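Side-chain contacts in actin-related protein 8 (Homo sapiens, PDB 4FO0), which binds ATP with low basal ATPase activity, does not polymerise, and is a proposed core component of the INO80 chromatin-remodelling complex: residues G23-R28 / V253-T258; G510-K515 / D549-A554. All coordinates share one frame; numbering follows the deposited sequence.

Contact 1: G23-R28 / V253-T258. With ATP (adenosine-5'-triphosphate), chain C.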
loop_
_atom_site.group_PDB
_atom_site.type_symbol
_atom_site.label_atom_id
_atom_site.label_comp_id
_atom_site.label_asym_id
_atom_site.label_seq_id
_atom_site.Cartn_x
_atom_site.Cartn_y
_atom_site.Cartn_z
ATOM N N GLY A 23 -5.390 -5.085 -1.384
ATOM C CA GLY A 23 -4.313 -4.142 -1.643
ATOM C C GLY A 23 -3.428 -4.682 -2.758
ATOM O O GLY A 23 -3.489 -5.873 -3.099
ATOM N N SER A 24 -2.605 -3.822 -3.341
ATOM C CA SER A 24 -1.665 -4.263 -4.367
ATOM C C SER A 24 -0.757 -5.370 -3.826
ATOM O O SER A 24 -0.440 -6.332 -4.523
ATOM C CB SER A 24 -0.802 -3.091 -4.838
ATOM O OG SER A 24 -1.616 -2.045 -5.333
ATOM N N THR A 25 -0.346 -5.236 -2.571
ATOM C CA THR A 25 0.613 -6.169 -2.006
ATOM C C THR A 25 0.039 -6.980 -0.845
ATOM O O THR A 25 0.391 -8.150 -0.662
ATOM C CB THR A 25 1.940 -5.450 -1.658
ATOM O OG1 THR A 25 2.638 -5.199 -2.880
ATOM C CG2 THR A 25 2.843 -6.301 -0.787
ATOM N N THR A 26 -0.863 -6.393 -0.075
ATOM C CA THR A 26 -1.419 -7.135 1.054
ATOM C C THR A 26 -2.933 -7.148 1.064
ATOM O O THR A 26 -3.564 -6.101 0.992
ATOM C CB THR A 26 -0.940 -6.581 2.395
ATOM O OG1 THR A 26 0.493 -6.600 2.434
ATOM C CG2 THR A 26 -1.495 -7.424 3.539
ATOM N N LEU A 27 -3.505 -8.347 1.136
ATOM C CA LEU A 27 -4.914 -8.498 1.438
ATOM C C LEU A 27 -5.122 -8.458 2.964
ATOM O O LEU A 27 -4.410 -9.107 3.734
ATOM C CB LEU A 27 -5.437 -9.814 0.868
ATOM C CG LEU A 27 -6.814 -10.242 1.402
ATOM C CD1 LEU A 27 -7.911 -9.249 1.008
ATOM C CD2 LEU A 27 -7.156 -11.641 0.921
ATOM N N ARG A 28 -6.073 -7.669 3.413
ATOM C CA ARG A 28 -6.409 -7.681 4.830
ATOM C C ARG A 28 -7.836 -8.170 4.966
ATOM O O ARG A 28 -8.772 -7.596 4.391
ATOM C CB ARG A 28 -6.151 -6.312 5.486
ATOM C CG ARG A 28 -4.693 -6.207 5.925
ATOM C CD ARG A 28 -4.197 -4.804 6.168
ATOM N NE ARG A 28 -3.706 -4.175 4.948
ATOM C CZ ARG A 28 -2.424 -3.948 4.658
ATOM N NH1 ARG A 28 -1.453 -4.295 5.496
ATOM N NH2 ARG A 28 -2.114 -3.353 3.512
ATOM N N VAL A 253 -1.185 6.078 1.874
ATOM C CA VAL A 253 0.027 5.699 1.155
ATOM C C VAL A 253 0.219 4.202 1.247
ATOM O O VAL A 253 0.510 3.663 2.322
ATOM C CB VAL A 253 1.293 6.388 1.687
ATOM C CG1 VAL A 253 2.397 6.281 0.645
ATOM C CG2 VAL A 253 1.019 7.837 2.014
ATOM N N GLY A 254 0.039 3.521 0.124
ATOM C CA GLY A 254 0.189 2.083 0.109
ATOM C C GLY A 254 1.524 1.691 -0.469
ATOM O O GLY A 254 2.472 2.482 -0.510
ATOM N N ASP A 255 1.610 0.455 -0.926
ATOM C CA ASP A 255 2.856 0.006 -1.489
ATOM C C ASP A 255 3.022 0.552 -2.898
ATOM O O ASP A 255 4.132 0.776 -3.349
ATOM C CB ASP A 255 2.946 -1.513 -1.484
ATOM C CG ASP A 255 4.293 -2.008 -1.977
ATOM O OD1 ASP A 255 5.338 -1.558 -1.456
ATOM O OD2 ASP A 255 4.306 -2.828 -2.908
ATOM N N GLN A 256 1.915 0.791 -3.586
ATOM C CA GLN A 256 1.998 1.189 -4.989
ATOM C C GLN A 256 1.148 2.381 -5.397
ATOM O O GLN A 256 1.419 3.002 -6.417
ATOM C CB GLN A 256 1.680 -0.001 -5.878
ATOM C CG GLN A 256 2.842 -0.946 -5.914
ATOM C CD GLN A 256 2.455 -2.286 -6.378
ATOM O OE1 GLN A 256 1.620 -2.438 -7.278
ATOM N NE2 GLN A 256 3.030 -3.297 -5.752
ATOM N N LYS A 257 0.118 2.696 -4.619
ATOM C CA LYS A 257 -0.734 3.825 -4.959
ATOM C C LYS A 257 -0.865 4.711 -3.762
ATOM O O LYS A 257 -0.781 4.238 -2.633
ATOM C CB LYS A 257 -2.113 3.366 -5.444
ATOM C CG LYS A 257 -3.000 2.789 -4.373
ATOM C CD LYS A 257 -3.844 3.867 -3.707
ATOM C CE LYS A 257 -4.456 3.365 -2.404
ATOM N NZ LYS A 257 -3.411 3.070 -1.381
ATOM N N THR A 258 -1.046 6.001 -4.012
ATOM C CA THR A 258 -1.313 6.965 -2.952
ATOM C C THR A 258 -2.613 7.703 -3.219
ATOM O O THR A 258 -2.755 8.318 -4.268
ATOM C CB THR A 258 -0.218 8.001 -2.879
ATOM O OG1 THR A 258 1.002 7.359 -2.509
ATOM C CG2 THR A 258 -0.577 9.075 -1.856
HETATM P PG ATP C . -1.756 -0.218 -2.201
HETATM O O1G ATP C . -2.535 0.513 -1.143
HETATM O O2G ATP C . -2.574 -1.110 -3.103
HETATM O O3G ATP C . -0.741 0.615 -2.954
HETATM P PB ATP C . -1.185 -2.021 0.005
HETATM O O1B ATP C . -0.669 -3.417 -0.224
HETATM O O2B ATP C . -2.568 -1.725 0.565
HETATM O O3B ATP C . -0.858 -1.246 -1.366
HETATM P PA ATP C . 0.014 -1.253 2.478
HETATM O O1A ATP C . 0.091 -2.690 2.923
HETATM O O2A ATP C . -0.958 -0.280 3.096
HETATM O O3A ATP C . -0.090 -1.242 0.884
HETATM O "O5'" ATP C . 1.479 -0.641 2.640
HETATM C "C5'" ATP C . 2.560 -1.388 2.105
HETATM C "C4'" ATP C . 3.790 -0.515 2.118
HETATM O "O4'" ATP C . 4.022 -0.124 3.463
HETATM C "C3'" ATP C . 5.039 -1.245 1.654
HETATM O "O3'" ATP C . 5.727 -0.451 0.682
HETATM C "C2'" ATP C . 5.873 -1.378 2.904
HETATM O "O2'" ATP C . 7.269 -1.341 2.648
HETATM C "C1'" ATP C . 5.429 -0.155 3.666
HETATM N N9 ATP C . 5.823 -0.245 5.080
HETATM C C8 ATP C . 5.374 -1.137 5.974
HETATM N N7 ATP C . 5.957 -0.938 7.180
HETATM C C5 ATP C . 6.792 0.100 7.057
HETATM C C6 ATP C . 7.720 0.817 7.945
HETATM N N6 ATP C . 7.842 0.435 9.242
HETATM N N1 ATP C . 8.421 1.854 7.415
HETATM C C2 ATP C . 8.297 2.230 6.127
HETATM N N3 ATP C . 7.472 1.606 5.260
HETATM C C4 ATP C . 6.708 0.557 5.663
#
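T25 OG1 donates a 2.9 Å hydrogen bond to D255 OD2, bridging the two phosphate-binding loops of the actin fold beside the triphosphate. The hydroxyl lies anti to its own carbonyl carbon (chi1 -75°) and meets the carboxylate from above its plane, 39° out. From the opposite face Q256 NE2 gives D255 OD2 a second bond of 3.2 Å, and W60 NE1 binds OD2 too. With an alanine here instead of D255, the T25 hydroxyl and the Q256 amide would probably lose their common acceptor.

The tight part is the cluster round the phosphates. S24 N and S24 OG both bind O2G of ATP, the backbone N of T25 and of T26 share O1B, and Q256 N and K257 N close on O3G. The K257 side chain doubles back on itself (chi2 90°), which brings K257 NZ to 2.7 Å from ATP O1G. Equally buried, but packed without a bond, S24 CB rests 3.5 Å from Q256 OE1, whose hydrogen bond goes to R157 N. The looser side is at T25, the one partly exposed residue among those that touch across the contact.

Residues 23-28 turn from strand 17-21 into its antiparallel neighbour 26-31, and residues 253-258 likewise join strand 247-253 to 258-264, with strand 155-156 packed against S24, T25 and Q256.

Contact 2: G510-K515 / D549-A554. With ATP (adenosine-5'-triphosphate), chain C.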
loop_
_atom_site.group_PDB
_atom_site.type_symbol
_atom_site.label_atom_id
_atom_site.label_comp_id
_atom_site.label_asym_id
_atom_site.label_seq_id
_atom_site.Cartn_x
_atom_site.Cartn_y
_atom_site.Cartn_z
ATOM N N GLY A 510 2.803 2.954 3.581
ATOM C CA GLY A 510 3.787 3.635 2.754
ATOM C C GLY A 510 4.529 4.768 3.436
ATOM O O GLY A 510 5.660 5.062 3.081
ATOM N N LEU A 511 3.901 5.425 4.405
ATOM C CA LEU A 511 4.561 6.555 5.051
ATOM C C LEU A 511 4.868 6.260 6.518
ATOM O O LEU A 511 4.830 7.145 7.361
ATOM C CB LEU A 511 3.747 7.846 4.891
ATOM C CG LEU A 511 4.544 9.154 4.890
ATOM C CD1 LEU A 511 5.277 9.365 3.564
ATOM C CD2 LEU A 511 3.634 10.319 5.175
ATOM N N MET A 512 5.212 5.010 6.808
ATOM C CA MET A 512 5.489 4.616 8.179
ATOM C C MET A 512 6.919 4.893 8.651
ATOM O O MET A 512 7.467 4.170 9.472
ATOM C CB MET A 512 5.058 3.168 8.418
ATOM C CG MET A 512 3.577 3.068 8.802
ATOM S SD MET A 512 2.943 1.397 9.044
ATOM C CE MET A 512 4.179 0.670 10.118
ATOM N N PHE A 513 7.499 5.979 8.161
ATOM C CA PHE A 513 8.847 6.368 8.553
ATOM C C PHE A 513 8.898 7.187 9.832
ATOM O O PHE A 513 8.001 7.966 10.136
ATOM C CB PHE A 513 9.503 7.170 7.450
ATOM C CG PHE A 513 9.458 6.503 6.135
ATOM C CD1 PHE A 513 10.374 5.521 5.820
ATOM C CD2 PHE A 513 8.499 6.855 5.203
ATOM C CE1 PHE A 513 10.340 4.899 4.590
ATOM C CE2 PHE A 513 8.463 6.244 3.975
ATOM C CZ PHE A 513 9.386 5.258 3.664
ATOM N N HIS A 514 9.984 7.012 10.562
ATOM C CA HIS A 514 10.233 7.755 11.777
ATOM C C HIS A 514 10.210 9.265 11.485
ATOM O O HIS A 514 10.850 9.738 10.531
ATOM C CB HIS A 514 11.574 7.286 12.352
ATOM C CG HIS A 514 11.933 7.917 13.655
ATOM N ND1 HIS A 514 12.936 8.858 13.772
ATOM C CD2 HIS A 514 11.436 7.737 14.901
ATOM C CE1 HIS A 514 13.037 9.232 15.035
ATOM N NE2 HIS A 514 12.136 8.570 15.740
ATOM N N LYS A 515 9.449 10.002 12.296
ATOM C CA LYS A 515 9.281 11.458 12.169
ATOM C C LYS A 515 8.404 11.882 10.991
ATOM O O LYS A 515 8.349 13.060 10.629
ATOM C CB LYS A 515 10.630 12.185 12.092
ATOM C CG LYS A 515 11.432 12.128 13.374
ATOM C CD LYS A 515 10.605 12.601 14.543
ATOM C CE LYS A 515 11.460 12.781 15.800
ATOM N NZ LYS A 515 10.683 13.343 16.957
ATOM N N ASP A 549 -2.154 0.702 14.156
ATOM C CA ASP A 549 -1.350 0.400 12.980
ATOM C C ASP A 549 -2.002 1.116 11.787
ATOM O O ASP A 549 -3.167 0.876 11.479
ATOM C CB ASP A 549 -1.338 -1.124 12.792
ATOM C CG ASP A 549 -0.345 -1.605 11.742
ATOM O OD1 ASP A 549 0.132 -0.798 10.922
ATOM O OD2 ASP A 549 -0.067 -2.826 11.723
ATOM N N PRO A 550 -1.264 2.028 11.131
ATOM C CA PRO A 550 -1.826 2.770 9.993
ATOM C C PRO A 550 -2.300 1.838 8.877
ATOM O O PRO A 550 -3.196 2.165 8.097
ATOM C CB PRO A 550 -0.645 3.613 9.504
ATOM C CG PRO A 550 0.294 3.687 10.663
ATOM C CD PRO A 550 0.109 2.450 11.463
ATOM N N ARG A 551 -1.690 0.668 8.795
ATOM C CA ARG A 551 -2.105 -0.299 7.794
ATOM C C ARG A 551 -3.491 -0.852 8.030
ATOM O O ARG A 551 -4.131 -1.311 7.091
ATOM C CB ARG A 551 -1.092 -1.428 7.708
ATOM C CG ARG A 551 0.175 -0.979 7.023
ATOM C CD ARG A 551 1.284 -1.923 7.286
ATOM N NE ARG A 551 1.517 -2.036 8.713
ATOM C CZ ARG A 551 2.493 -2.754 9.239
ATOM N NH1 ARG A 551 3.322 -3.421 8.444
ATOM N NH2 ARG A 551 2.633 -2.806 10.551
ATOM N N LEU A 552 -3.961 -0.805 9.277
ATOM C CA LEU A 552 -5.227 -1.453 9.638
ATOM C C LEU A 552 -6.415 -0.519 9.872
ATOM O O LEU A 552 -7.535 -0.994 10.068
ATOM C CB LEU A 552 -5.035 -2.327 10.866
ATOM C CG LEU A 552 -3.867 -3.304 10.775
ATOM C CD1 LEU A 552 -3.664 -3.988 12.116
ATOM C CD2 LEU A 552 -4.105 -4.324 9.677
ATOM N N ILE A 553 -6.177 0.792 9.855
ATOM C CA ILE A 553 -7.226 1.761 10.133
ATOM C C ILE A 553 -8.464 1.564 9.247
ATOM O O ILE A 553 -9.601 1.561 9.739
ATOM C CB ILE A 553 -6.724 3.216 9.985
ATOM C CG1 ILE A 553 -5.415 3.412 10.746
ATOM C CG2 ILE A 553 -7.774 4.193 10.485
ATOM C CD1 ILE A 553 -5.459 2.871 12.142
ATOM N N ALA A 554 -8.250 1.408 7.945
ATOM C CA ALA A 554 -9.374 1.306 7.032
ATOM C C ALA A 554 -10.117 -0.010 7.249
ATOM O O ALA A 554 -11.356 -0.048 7.335
ATOM C CB ALA A 554 -8.913 1.435 5.613
HETATM P PG ATP C . -1.756 -0.218 -2.201
HETATM O O1G ATP C . -2.535 0.513 -1.143
HETATM O O2G ATP C . -2.574 -1.110 -3.103
HETATM O O3G ATP C . -0.741 0.615 -2.954
HETATM P PB ATP C . -1.185 -2.021 0.005
HETATM O O1B ATP C . -0.669 -3.417 -0.224
HETATM O O2B ATP C . -2.568 -1.725 0.565
HETATM O O3B ATP C . -0.858 -1.246 -1.366
HETATM P PA ATP C . 0.014 -1.253 2.478
HETATM O O1A ATP C . 0.091 -2.690 2.923
HETATM O O2A ATP C . -0.958 -0.280 3.096
HETATM O O3A ATP C . -0.090 -1.242 0.884
HETATM O "O5'" ATP C . 1.479 -0.641 2.640
HETATM C "C5'" ATP C . 2.560 -1.388 2.105
HETATM C "C4'" ATP C . 3.790 -0.515 2.118
HETATM O "O4'" ATP C . 4.022 -0.124 3.463
HETATM C "C3'" ATP C . 5.039 -1.245 1.654
HETATM O "O3'" ATP C . 5.727 -0.451 0.682
HETATM C "C2'" ATP C . 5.873 -1.378 2.904
HETATM O "O2'" ATP C . 7.269 -1.341 2.648
HETATM C "C1'" ATP C . 5.429 -0.155 3.666
HETATM N N9 ATP C . 5.823 -0.245 5.080
HETATM C C8 ATP C . 5.374 -1.137 5.974
HETATM N N7 ATP C . 5.957 -0.938 7.180
HETATM C C5 ATP C . 6.792 0.100 7.057
HETATM C C6 ATP C . 7.720 0.817 7.945
HETATM N N6 ATP C . 7.842 0.435 9.242
HETATM N N1 ATP C . 8.421 1.854 7.415
HETATM C C2 ATP C . 8.297 2.230 6.127
HETATM N N3 ATP C . 7.472 1.606 5.260
HETATM C C4 ATP C . 6.708 0.557 5.663
#
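D549 OD1, 4.0 Å from M512 SD across the contact, is gripped twice by R551. The backbone N of R551 reaches it at 3.2 Å, closing an Asx turn just ahead of helix 553-563, and comes from above the carboxylate plane, 51° out of it. R551 NE completes a salt bridge to the same oxygen at 2.9 Å; it approaches on the syn lone pair, with OD1 lying almost exactly in the guanidinium plane. NH2 adds a weak bond to OD2. Two grips in different directions fix the rotation of the carboxylate, which in turn holds the guanidinium flat against the methionine, and the pairing probably tempers the arginine's charge beside the nucleotide.

M512 lies between this ion pair and the adenine of ATP, in the nucleotide cleft of the actin fold. Its CG meets P550 CG at 3.8 Å, an apolar contact in which the two side chains pass each other at a slant. The sulfur then runs over a face of the guanidinium, and the bend at chi3 (49°) turns CE back above that same face, 3.7 Å from the plane and offset toward the rim. The thioether crosses the arginine at about a right angle, while CB packs against adenine C6 and CE lies near N6 and N7.

P550 is buried, whereas M512, D549 and R551 remain partly exposed. Next along the chain from M512, F513 also lines the pocket: adenine C2 lies over one face of its ring, offset toward the rim, with F513 CE1 the closest ring atom at 3.7 Å.

Both contacts close on one ATP, but at different ends of it. Contact 1 lies near the centre of the chain, mostly buried, and joins hairpins from the two large sheets through polar bonds centred on the phosphates. Contact 2 is farther out and partly exposed; apolar and thioether packing beside the base carries it, and its ion pair stays within 549-554. They share the six-stranded sheet: residues 253-258 leave strand 247-253, while the loop 510-515 follows the neighbouring, parallel strand 503-507, with V253 O probably hydrogen-bonded to G510 N at 2.7 Å. A second touch is R28 CD on L552 CD2, where strand 26-31 meets the turn leading into helix 553-563.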